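Local coordinates for protein xyloglucan-specific endo-beta-1,4-glucanase GH12 (Aspergillus niveus, PDB 4NPR) that probably cuts internal beta-1,4-glucosidic bonds of xyloglucan with retention of configuration, as a family 12 glycoside hydrolase with a beta-jelly-roll fold, at residues S113-V118 against S227-V232; G54-T59 against W74-G79; Q48-S53 against Q80-S85; D120-M125 against M140-A145. One frame throughout, in Å; residues are numbered along the deposited sequence.

Contact 1: residues S113-V118 against S227-V232; sequences SGSNIV and SGSNAV
Val118 N donates to Ser227 O at 2.8 Å, the shortest hydrogen bond between 113-118 and 227-232, and Ser227 N returns a longer one to Val118 O (3.2 Å). Two more reciprocal antiparallel pairs lie further along. Ser115 and Ser229 exchange nearly straight N-H...O bonds (166° and 168°), while Ser113 N reaches Val232 O at 2.9 Å and Val232 N bonds back to Ser113 O. Between successive pairs the register slips by one residue, giving two beta bulges where both chains turn a corner together. Gly114 and Gly228 sit at these slips, close against the other backbone: Gly114 CA is 3.3 Å from Asn230 O. The paired residues put their side chains on one face. There Ser115 OG and Ser229 OG meet at 3.3 Å in a weak hydrogen bond, and Ser227 OG rests against Val118 CG2 (3.6 Å), the methyl beside Val118's own backbone N. The corner carries two chains between the jelly-roll sheets, strand 105-113 leading into 117-128 and strand 215-226 into 231-240. Strand 67-77 flanks 227-232, with Trp74 and Trp76 bonding through their backbones to Ala231 and Gly228.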
loop_
_atom_site.group_PDB
_atom_site.type_symbol
_atom_site.label_atom_id
_atom_site.label_comp_id
_atom_site.label_asym_id
_atom_site.label_seq_id
_atom_site.Cartn_x
_atom_site.Cartn_y
_atom_site.Cartn_z
ATOM N N SER A 113 2.468 7.066 -15.303
ATOM C CA SER A 113 2.473 7.109 -16.753
ATOM C C SER A 113 3.031 5.810 -17.324
ATOM O O SER A 113 3.691 5.054 -16.623
ATOM C CB SER A 113 3.253 8.339 -17.266
ATOM O OG SER A 113 4.598 8.354 -16.798
ATOM N N GLY A 114 2.746 5.566 -18.596
ATOM C CA GLY A 114 3.371 4.466 -19.360
ATOM C C GLY A 114 2.335 3.652 -20.102
ATOM O O GLY A 114 1.191 4.015 -20.084
ATOM N N SER A 115 2.722 2.531 -20.714
ATOM C CA SER A 115 1.791 1.822 -21.621
ATOM C C SER A 115 1.269 0.474 -21.105
ATOM O O SER A 115 2.027 -0.313 -20.489
ATOM C CB SER A 115 2.377 1.709 -23.044
ATOM O OG SER A 115 3.706 1.255 -22.995
ATOM N N ASN A 116 -0.032 0.243 -21.359
ATOM C CA ASN A 116 -0.757 -0.953 -20.902
ATOM C C ASN A 116 -0.570 -1.302 -19.432
ATOM O O ASN A 116 -0.215 -2.423 -19.088
ATOM C CB ASN A 116 -0.399 -2.168 -21.778
ATOM C CG ASN A 116 -0.446 -1.838 -23.264
ATOM O OD1 ASN A 116 -1.439 -1.307 -23.781
ATOM N ND2 ASN A 116 0.651 -2.132 -23.969
ATOM N N ILE A 117 -0.835 -0.351 -18.560
ATOM C CA ILE A 117 -0.574 -0.536 -17.115
ATOM C C ILE A 117 -1.626 -1.370 -16.371
ATOM O O ILE A 117 -2.817 -1.112 -16.497
ATOM C CB ILE A 117 -0.400 0.820 -16.406
ATOM C CG1 ILE A 117 0.961 1.431 -16.775
ATOM C CG2 ILE A 117 -0.387 0.649 -14.902
ATOM C CD1 ILE A 117 1.071 2.933 -16.554
ATOM N N VAL A 118 -1.165 -2.367 -15.611
ATOM C CA VAL A 118 -2.007 -3.143 -14.703
ATOM C C VAL A 118 -1.240 -3.132 -13.376
ATOM O O VAL A 118 -0.147 -3.635 -13.288
ATOM C CB VAL A 118 -2.212 -4.603 -15.201
ATOM C CG1 VAL A 118 -3.189 -5.381 -14.305
ATOM C CG2 VAL A 118 -2.669 -4.625 -16.649
ATOM N N SER A 227 1.607 -5.900 -14.791
ATOM C CA SER A 227 2.276 -5.802 -16.080
ATOM C C SER A 227 2.120 -4.429 -16.720
ATOM O O SER A 227 1.283 -3.624 -16.314
ATOM C CB SER A 227 1.713 -6.814 -17.032
ATOM O OG SER A 227 0.379 -6.469 -17.283
ATOM N N GLY A 228 2.953 -4.204 -17.734
ATOM C CA GLY A 228 3.080 -2.936 -18.442
ATOM C C GLY A 228 4.521 -2.657 -18.869
ATOM O O GLY A 228 5.435 -3.416 -18.550
ATOM N N SER A 229 4.721 -1.576 -19.619
ATOM C CA SER A 229 6.082 -1.126 -20.043
ATOM C C SER A 229 6.214 0.367 -19.871
ATOM O O SER A 229 5.222 1.089 -20.027
ATOM C CB SER A 229 6.408 -1.513 -21.503
ATOM O OG SER A 229 5.254 -1.561 -22.291
ATOM N N ASN A 230 7.442 0.795 -19.560
ATOM C CA ASN A 230 7.802 2.200 -19.316
ATOM C C ASN A 230 6.895 2.897 -18.335
ATOM O O ASN A 230 6.499 4.049 -18.557
ATOM C CB ASN A 230 7.857 2.984 -20.620
ATOM C CG ASN A 230 8.833 2.368 -21.591
ATOM O OD1 ASN A 230 10.037 2.290 -21.314
ATOM N ND2 ASN A 230 8.328 1.863 -22.697
ATOM N N ALA A 231 6.551 2.185 -17.260
ATOM C CA ALA A 231 5.737 2.767 -16.231
ATOM C C ALA A 231 6.627 3.594 -15.370
ATOM O O ALA A 231 7.810 3.294 -15.177
ATOM C CB ALA A 231 5.042 1.710 -15.408
ATOM N N VAL A 232 6.039 4.675 -14.886
ATOM C CA VAL A 232 6.691 5.587 -13.977
ATOM C C VAL A 232 5.611 5.946 -12.994
ATOM O O VAL A 232 4.552 6.435 -13.378
ATOM C CB VAL A 232 7.224 6.854 -14.673
ATOM C CG1 VAL A 232 8.032 7.696 -13.679
ATOM C CG2 VAL A 232 8.085 6.507 -15.884
#

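Contact 2: residues G54-T59 against W74-G79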
loop_
_atom_site.group_PDB
_atom_site.type_symbol
_atom_site.label_atom_id
_atom_site.label_comp_id
_atom_site.label_asym_id
_atom_site.label_seq_id
_atom_site.Cartn_x
_atom_site.Cartn_y
_atom_site.Cartn_z
ATOM N N GLY A 54 11.212 -8.395 -17.470
ATOM C CA GLY A 54 11.036 -7.067 -16.859
ATOM C C GLY A 54 12.057 -6.687 -15.794
ATOM O O GLY A 54 12.913 -7.476 -15.414
ATOM N N SER A 55 11.966 -5.462 -15.299
ATOM C CA SER A 55 12.767 -5.064 -14.158
ATOM C C SER A 55 12.150 -3.818 -13.558
ATOM O O SER A 55 11.121 -3.347 -14.043
ATOM C CB SER A 55 14.242 -4.862 -14.535
ATOM O OG SER A 55 14.453 -3.848 -15.526
ATOM N N GLN A 56 12.747 -3.302 -12.494
ATOM C CA GLN A 56 12.192 -2.161 -11.804
ATOM C C GLN A 56 13.225 -1.528 -10.911
ATOM O O GLN A 56 13.876 -2.243 -10.179
ATOM C CB GLN A 56 11.009 -2.607 -10.939
ATOM C CG GLN A 56 10.477 -1.588 -9.935
ATOM C CD GLN A 56 9.149 -2.030 -9.393
ATOM O OE1 GLN A 56 8.657 -3.119 -9.743
ATOM N NE2 GLN A 56 8.535 -1.193 -8.532
ATOM N N CYS A 57 13.300 -0.188 -10.976
ATOM C CA CYS A 57 14.185 0.663 -10.162
ATOM C C CYS A 57 13.398 1.721 -9.418
ATOM O O CYS A 57 12.477 2.347 -9.949
ATOM C CB CYS A 57 15.218 1.388 -11.032
ATOM S SG CYS A 57 16.200 0.261 -12.054
ATOM N N THR A 58 13.789 1.935 -8.177
ATOM C CA THR A 58 13.105 2.854 -7.286
ATOM C C THR A 58 14.047 4.004 -6.963
ATOM O O THR A 58 15.251 3.811 -6.805
ATOM C CB THR A 58 12.654 2.074 -6.037
ATOM O OG1 THR A 58 11.552 1.259 -6.396
ATOM C CG2 THR A 58 12.204 2.968 -4.916
ATOM N N THR A 59 13.520 5.220 -6.859
ATOM C CA THR A 59 14.391 6.389 -6.576
ATOM C C THR A 59 13.864 7.253 -5.462
ATOM O O THR A 59 12.767 7.736 -5.503
ATOM C CB THR A 59 14.562 7.280 -7.831
ATOM O OG1 THR A 59 15.129 6.508 -8.904
ATOM C CG2 THR A 59 15.459 8.539 -7.540
ATOM N N TRP A 74 9.360 0.891 -14.071
ATOM C CA TRP A 74 9.290 -0.531 -14.268
ATOM C C TRP A 74 8.699 -0.951 -15.583
ATOM O O TRP A 74 7.947 -0.219 -16.199
ATOM C CB TRP A 74 8.510 -1.218 -13.103
ATOM C CG TRP A 74 7.064 -0.766 -12.862
ATOM C CD1 TRP A 74 6.639 0.171 -11.955
ATOM C CD2 TRP A 74 5.875 -1.251 -13.511
ATOM N NE1 TRP A 74 5.271 0.313 -12.007
ATOM C CE2 TRP A 74 4.775 -0.541 -12.960
ATOM C CE3 TRP A 74 5.633 -2.212 -14.480
ATOM C CZ2 TRP A 74 3.462 -0.779 -13.340
ATOM C CZ3 TRP A 74 4.302 -2.439 -14.882
ATOM C CH2 TRP A 74 3.240 -1.717 -14.310
ATOM N N SER A 75 9.079 -2.153 -16.007
ATOM C CA SER A 75 8.358 -2.881 -17.015
ATOM C C SER A 75 8.325 -4.318 -16.548
ATOM O O SER A 75 9.338 -4.827 -16.074
ATOM C CB SER A 75 9.092 -2.842 -18.346
ATOM O OG SER A 75 9.263 -1.511 -18.794
ATOM N N TRP A 76 7.161 -4.957 -16.703
ATOM C CA TRP A 76 6.930 -6.361 -16.343
ATOM C C TRP A 76 6.005 -7.011 -17.354
ATOM O O TRP A 76 5.074 -6.378 -17.885
ATOM C CB TRP A 76 6.272 -6.471 -14.968
ATOM C CG TRP A 76 7.096 -6.034 -13.830
ATOM C CD1 TRP A 76 6.856 -5.001 -13.022
ATOM C CD2 TRP A 76 8.294 -6.641 -13.372
ATOM N NE1 TRP A 76 7.837 -4.892 -12.075
ATOM C CE2 TRP A 76 8.733 -5.906 -12.263
ATOM C CE3 TRP A 76 9.036 -7.734 -13.792
ATOM C CZ2 TRP A 76 9.892 -6.221 -11.561
ATOM C CZ3 TRP A 76 10.209 -8.062 -13.089
ATOM C CH2 TRP A 76 10.623 -7.300 -11.986
ATOM N N SER A 77 6.250 -8.280 -17.624
ATOM C CA SER A 77 5.270 -9.028 -18.389
ATOM C C SER A 77 5.260 -10.473 -17.968
ATOM O O SER A 77 6.154 -10.904 -17.211
ATOM C CB SER A 77 5.455 -8.871 -19.870
ATOM O OG SER A 77 6.641 -9.490 -20.256
ATOM N N GLY A 78 4.194 -11.172 -18.385
ATOM C CA GLY A 78 3.835 -12.534 -17.909
ATOM C C GLY A 78 3.242 -12.614 -16.511
ATOM O O GLY A 78 2.972 -11.594 -15.844
ATOM N N GLY A 79 3.093 -13.840 -16.025
ATOM C CA GLY A 79 2.420 -14.102 -14.759
ATOM C C GLY A 79 1.159 -13.295 -14.562
ATOM O O GLY A 79 1.052 -12.542 -13.606
#
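Gln56 and Trp76 meet through a side-chain hydrogen bond: indole NE1 donates to Gln56 OE1 at 3.0 Å with an angle of 158° at the hydrogen. The oxygen lies in the indole plane, at the ring edge, whereas NE1 stands 26° out of the amide's carbonyl plane. An extended Gln56 chain, with CG opposite the backbone N (chi1 168°), delivers the amide there, and on the way Gln56 CB packs on Trp74 CB at 3.6 Å. The six-membered part of Trp76 reaches back over the neighbouring strand, so that Ser55 CA sits over one ring face, 3.8 Å from Trp76 CH2. Gly54, which has no side chain, lets the ring come within 3.6 Å of its carbonyl carbon at Trp76 CZ3.

Behind these groups the backbones of the hairpin 53-64/67-77 fix the register. Ser55 N bonds to Ser75 O at 2.8 Å and Ser75 N to Ser55 O at 3.1 Å. Further out, Ser85 OG also bonds to Gln56 OE1, Thr72 OG1 bonds to NE2, and Tyr112 OH bonds to Trp74 NE1; Pro225 packs on both tryptophans. The buried Gln56 amide therefore has its oxygen held by two partners and its nitrogen by one, which fixes which way round the amide lies and ties the Trp76 indole to it.

Contact 3: residues Q48-S53 against Q80-S85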
loop_
_atom_site.group_PDB
_atom_site.type_symbol
_atom_site.label_atom_id
_atom_site.label_comp_id
_atom_site.label_asym_id
_atom_site.label_seq_id
_atom_site.Cartn_x
_atom_site.Cartn_y
_atom_site.Cartn_z
ATOM N N GLN A 48 9.200 -10.997 -8.637
ATOM C CA GLN A 48 10.001 -11.125 -9.883
ATOM C C GLN A 48 9.859 -12.441 -10.567
ATOM O O GLN A 48 9.839 -12.488 -11.782
ATOM C CB GLN A 48 11.499 -11.159 -9.589
ATOM C CG GLN A 48 12.187 -9.860 -9.308
ATOM C CD GLN A 48 13.673 -9.934 -9.565
ATOM O OE1 GLN A 48 14.340 -10.880 -9.153
ATOM N NE2 GLN A 48 14.209 -8.905 -10.253
ATOM N N ALA A 49 9.920 -13.525 -9.790
ATOM C CA ALA A 49 10.062 -14.839 -10.378
ATOM C C ALA A 49 8.803 -15.247 -11.128
ATOM O O ALA A 49 8.854 -16.127 -11.953
ATOM C CB ALA A 49 10.430 -15.872 -9.325
ATOM N N GLN A 50 7.679 -14.583 -10.878
ATOM C CA GLN A 50 6.438 -14.886 -11.611
ATOM C C GLN A 50 6.321 -14.142 -12.932
ATOM O O GLN A 50 5.284 -14.205 -13.588
ATOM C CB GLN A 50 5.202 -14.620 -10.730
ATOM C CG GLN A 50 4.923 -15.742 -9.746
ATOM C CD GLN A 50 5.903 -15.731 -8.579
ATOM O OE1 GLN A 50 6.084 -14.712 -7.895
ATOM N NE2 GLN A 50 6.548 -16.858 -8.354
ATOM N N ALA A 51 7.384 -13.446 -13.319
ATOM C CA ALA A 51 7.404 -12.693 -14.569
ATOM C C ALA A 51 8.283 -13.446 -15.534
ATOM O O ALA A 51 9.299 -14.053 -15.132
ATOM C CB ALA A 51 7.952 -11.270 -14.367
ATOM N N THR A 52 7.892 -13.367 -16.805
ATOM C CA THR A 52 8.657 -13.898 -17.912
ATOM C C THR A 52 9.760 -12.907 -18.265
ATOM O O THR A 52 10.730 -13.281 -18.860
ATOM C CB THR A 52 7.766 -14.095 -19.158
ATOM O OG1 THR A 52 7.163 -12.847 -19.525
ATOM C CG2 THR A 52 6.664 -15.053 -18.871
ATOM N N SER A 53 9.634 -11.659 -17.829
ATOM C CA SER A 53 10.359 -10.538 -18.425
ATOM C C SER A 53 10.220 -9.264 -17.521
ATOM O O SER A 53 9.239 -9.103 -16.838
ATOM C CB SER A 53 9.730 -10.409 -19.851
ATOM O OG SER A 53 9.807 -9.156 -20.481
ATOM N N GLN A 80 0.200 -13.468 -15.471
ATOM C CA GLN A 80 -1.118 -12.825 -15.366
ATOM C C GLN A 80 -1.635 -13.023 -13.947
ATOM O O GLN A 80 -1.538 -14.125 -13.365
ATOM C CB GLN A 80 -2.140 -13.363 -16.426
ATOM C CG GLN A 80 -3.214 -14.356 -15.932
ATOM C CD GLN A 80 -4.392 -13.682 -15.211
ATOM O OE1 GLN A 80 -4.826 -12.598 -15.588
ATOM N NE2 GLN A 80 -4.913 -14.324 -14.187
ATOM N N GLY A 81 -2.152 -11.930 -13.394
ATOM C CA GLY A 81 -2.700 -11.930 -12.060
ATOM C C GLY A 81 -1.727 -12.051 -10.907
ATOM O O GLY A 81 -2.186 -12.139 -9.790
ATOM N N GLN A 82 -0.405 -12.081 -11.133
ATOM C CA GLN A 82 0.522 -12.146 -9.985
ATOM C C GLN A 82 1.202 -10.794 -9.836
ATOM O O GLN A 82 1.654 -10.185 -10.821
ATOM C CB GLN A 82 1.622 -13.216 -10.136
ATOM C CG GLN A 82 1.249 -14.599 -10.689
ATOM C CD GLN A 82 0.023 -15.192 -10.015
ATOM O OE1 GLN A 82 -0.037 -15.376 -8.764
ATOM N NE2 GLN A 82 -0.993 -15.475 -10.841
ATOM N N VAL A 83 1.297 -10.333 -8.610
ATOM C CA VAL A 83 2.001 -9.112 -8.306
ATOM C C VAL A 83 3.496 -9.406 -8.448
ATOM O O VAL A 83 3.992 -10.426 -7.949
ATOM C CB VAL A 83 1.734 -8.661 -6.865
ATOM C CG1 VAL A 83 2.562 -7.473 -6.522
ATOM C CG2 VAL A 83 0.251 -8.358 -6.631
ATOM N N LYS A 84 4.210 -8.515 -9.117
ATOM C CA LYS A 84 5.609 -8.651 -9.252
ATOM C C LYS A 84 6.384 -7.969 -8.143
ATOM O O LYS A 84 7.552 -8.284 -7.931
ATOM C CB LYS A 84 6.065 -8.065 -10.598
ATOM C CG LYS A 84 5.283 -8.549 -11.825
ATOM C CD LYS A 84 5.126 -10.057 -11.776
ATOM C CE LYS A 84 4.642 -10.539 -13.108
ATOM N NZ LYS A 84 3.166 -10.429 -13.159
ATOM N N SER A 85 5.781 -7.013 -7.453
ATOM C CA SER A 85 6.537 -6.221 -6.493
ATOM C C SER A 85 5.647 -5.307 -5.653
ATOM O O SER A 85 4.434 -5.188 -5.852
ATOM C CB SER A 85 7.566 -5.361 -7.243
ATOM O OG SER A 85 6.912 -4.408 -8.117
HETATM O O HOH W 1 3.499 -13.221 -7.729
#
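Lys84 runs alongside Ala51 where two loops meet at one end of the jelly roll, a short 3-10 turn (48-50) and the irregular segment 80-85. Its CB and CG lie against the Trp76 indole, whose strand comes between the loops in sequence. The chain then bends at CG (chi2 -47°), carrying CD to 4.0 Å from Ala51 CB. CE goes closer, 3.6 Å from that methyl and 3.8 Å from Gln50 O. A second bend (chi4 -85°) turns the ammonium away from Ala51 and into a nest of main-chain oxygens: NZ bonds to Gln82 O at 2.8 Å, and also to Gly78 O, Gly79 O and Phe226 O. Four carbonyl oxygens thus surround NZ and must share its three hydrogens, a setting that probably favours the charged form. The bonds fold the 78-84 turn round the amine and tie it to the end of strand 215-226.

Nearer the surface, Gln50 and Gln82 cross at about a right angle, touching through their aliphatic parts with Gln50 CB 3.9 Å from Gln82 CB. Their amides part company, the planes 85° apart. Gln82 NE2 turns back to Gln80 O in its own loop (2.9 Å), while Gln50 uses its oxygen to reach across through one bridging water, which donates to Gln50 OE1 at 3.0 Å and to Val83 O at 2.8 Å.

Contact 4: residues D120-M125 against M140-A145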
loop_
_atom_site.group_PDB
_atom_site.type_symbol
_atom_site.label_atom_id
_atom_site.label_comp_id
_atom_site.label_asym_id
_atom_site.label_seq_id
_atom_site.Cartn_x
_atom_site.Cartn_y
_atom_site.Cartn_z
ATOM N N ASP A 120 -1.837 -1.614 -8.931
ATOM C CA ASP A 120 -2.568 -0.843 -7.927
ATOM C C ASP A 120 -1.662 0.157 -7.222
ATOM O O ASP A 120 -0.431 0.054 -7.305
ATOM C CB ASP A 120 -3.316 -1.740 -6.905
ATOM C CG ASP A 120 -2.394 -2.483 -5.951
ATOM O OD1 ASP A 120 -1.605 -1.873 -5.197
ATOM O OD2 ASP A 120 -2.494 -3.714 -5.921
ATOM N N VAL A 121 -2.309 1.156 -6.603
ATOM C CA VAL A 121 -1.682 2.134 -5.734
ATOM C C VAL A 121 -2.421 2.047 -4.410
ATOM O O VAL A 121 -3.614 2.233 -4.358
ATOM C CB VAL A 121 -1.774 3.574 -6.288
ATOM C CG1 VAL A 121 -0.934 4.529 -5.436
ATOM C CG2 VAL A 121 -1.321 3.628 -7.743
ATOM N N ALA A 122 -1.692 1.800 -3.328
ATOM C CA ALA A 122 -2.283 1.269 -2.135
ATOM C C ALA A 122 -1.432 1.584 -0.918
ATOM O O ALA A 122 -0.185 1.587 -1.001
ATOM C CB ALA A 122 -2.429 -0.235 -2.282
ATOM N N TYR A 123 -2.140 1.913 0.172
ATOM C CA TYR A 123 -1.672 1.705 1.517
ATOM C C TYR A 123 -1.822 0.227 1.821
ATOM O O TYR A 123 -2.785 -0.412 1.380
ATOM C CB TYR A 123 -2.476 2.450 2.584
ATOM C CG TYR A 123 -2.469 3.933 2.490
ATOM C CD1 TYR A 123 -3.356 4.604 1.636
ATOM C CD2 TYR A 123 -1.609 4.679 3.248
ATOM C CE1 TYR A 123 -3.356 5.988 1.542
ATOM C CE2 TYR A 123 -1.611 6.062 3.189
ATOM C CZ TYR A 123 -2.469 6.722 2.320
ATOM O OH TYR A 123 -2.476 8.121 2.271
ATOM N N ASP A 124 -0.847 -0.274 2.595
ATOM C CA ASP A 124 -0.828 -1.588 3.181
ATOM C C ASP A 124 -0.493 -1.490 4.681
ATOM O O ASP A 124 0.622 -1.162 5.049
ATOM C CB ASP A 124 0.225 -2.401 2.466
ATOM C CG ASP A 124 -0.159 -3.842 2.326
ATOM O OD1 ASP A 124 -1.284 -4.204 2.737
ATOM O OD2 ASP A 124 0.657 -4.614 1.787
ATOM N N MET A 125 -1.474 -1.750 5.536
ATOM C CA MET A 125 -1.321 -1.666 6.973
ATOM C C MET A 125 -1.600 -3.015 7.629
ATOM O O MET A 125 -2.580 -3.684 7.319
ATOM C CB MET A 125 -2.282 -0.651 7.527
ATOM C CG MET A 125 -2.101 0.730 6.946
ATOM S SD MET A 125 -3.375 1.799 7.630
ATOM C CE MET A 125 -4.698 1.459 6.477
ATOM N N MET A 140 -5.767 -2.962 3.215
ATOM C CA MET A 140 -5.269 -2.217 2.091
ATOM C C MET A 140 -6.276 -1.138 1.743
ATOM O O MET A 140 -7.485 -1.322 1.861
ATOM C CB MET A 140 -5.052 -3.103 0.870
ATOM C CG MET A 140 -4.331 -4.410 1.116
ATOM S SD MET A 140 -3.541 -5.030 -0.411
ATOM C CE MET A 140 -2.177 -3.911 -0.751
ATOM N N VAL A 141 -5.753 -0.022 1.268
ATOM C CA VAL A 141 -6.585 1.045 0.795
ATOM C C VAL A 141 -6.058 1.434 -0.549
ATOM O O VAL A 141 -4.971 1.997 -0.662
ATOM C CB VAL A 141 -6.599 2.237 1.762
ATOM C CG1 VAL A 141 -7.488 3.316 1.196
ATOM C CG2 VAL A 141 -7.095 1.781 3.142
ATOM N N TRP A 142 -6.833 1.079 -1.563
ATOM C CA TRP A 142 -6.462 1.297 -2.948
ATOM C C TRP A 142 -6.998 2.657 -3.405
ATOM O O TRP A 142 -8.204 2.877 -3.521
ATOM C CB TRP A 142 -7.035 0.200 -3.830
ATOM C CG TRP A 142 -6.446 -1.170 -3.663
ATOM C CD1 TRP A 142 -5.943 -1.742 -2.509
ATOM C CD2 TRP A 142 -6.333 -2.159 -4.665
ATOM N NE1 TRP A 142 -5.493 -3.012 -2.758
ATOM C CE2 TRP A 142 -5.731 -3.296 -4.077
ATOM C CE3 TRP A 142 -6.665 -2.200 -6.010
ATOM C CZ2 TRP A 142 -5.448 -4.455 -4.811
ATOM C CZ3 TRP A 142 -6.376 -3.360 -6.752
ATOM C CH2 TRP A 142 -5.786 -4.459 -6.156
ATOM N N LEU A 143 -6.089 3.576 -3.699
ATOM C CA LEU A 143 -6.505 4.811 -4.367
ATOM C C LEU A 143 -6.587 4.632 -5.867
ATOM O O LEU A 143 -7.206 5.455 -6.585
ATOM C CB LEU A 143 -5.554 5.939 -3.992
ATOM C CG LEU A 143 -5.491 6.152 -2.495
ATOM C CD1 LEU A 143 -4.602 7.330 -2.275
ATOM C CD2 LEU A 143 -6.848 6.363 -1.814
ATOM N N GLY A 144 -5.968 3.549 -6.335
ATOM C CA GLY A 144 -5.770 3.329 -7.772
ATOM C C GLY A 144 -5.899 1.867 -8.100
ATOM O O GLY A 144 -5.239 1.045 -7.482
ATOM N N ALA A 145 -6.786 1.558 -9.057
ATOM C CA ALA A 145 -6.920 0.222 -9.653
ATOM C C ALA A 145 -6.828 0.321 -11.179
ATOM O O ALA A 145 -7.827 0.431 -11.880
ATOM C CB ALA A 145 -8.226 -0.416 -9.241
#
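Asp120 lies across the face of the Trp142 indole. Its CB stands 3.5 Å from the centroid of the six-membered ring, 14° off the normal, a CH-pi contact, and the carboxylate continues over the same ring at 39° to its plane, with OD2 3.2 Å from Trp142 CZ2. CG set between the backbone N and the carbonyl carbon (chi1 70°) lays the group over the ring. Ala122 CB approaches the indole obliquely, nearest CD1, while NE1 points at Met140 SD in a weak hydrogen bond within its own strand. Met140 CG touches Asp124 OD1 at 3.5 Å, and the bend at chi3 brings CE back to the same oxygen.

These strands, 117-128 and 137-146, form an antiparallel hairpin in the larger jelly-roll sheet, interrupted by a classic beta bulge: Val121 O takes a bond from Leu143 N at 2.9 Å and a weak one from Gly144 N at 3.3 Å. The face with Asp120, Asp124, Met140 and Trp142, where Glu224 and Glu138 approach the two carboxylates, is probably part of the concave, substrate-binding side of this sheet, as in family 12 enzymes.

The other face, carrying Val121, Tyr123 and Val141, turns toward strand 105-113. Tyr123 crosses Val141 at a slant, CD1 4.0 Å from Val141 CB, with Val141 O at the ring edge in its plane. Trp108 meets the same ring edge-to-face, and Ser106 OG bonds to Tyr123 OH.

How the contacts relate
Contacts 1, 2 and 3 cluster at one end of the jelly roll, with centres 9 to 14 Å apart, while contact 4 lies deep in the fold, about 17 to 18 Å from each. Along the chain, contact 2 is nested inside the loop of contact 3, and this pair closes before contact 1 opens, with contact 4 nested in it. Contacts 1 and 2 adjoin through strands 67-77 and 231-240 of the smaller sheet; contacts 2 and 3 meet at Gln56 OE1 with Ser85 OG and Gly78 O with Lys84 NZ, Trp76 packing on Ser53. Strand 117-128 leads from contact 1 into contact 4 in the larger sheet, so the corner joins the two layers of the sandwich.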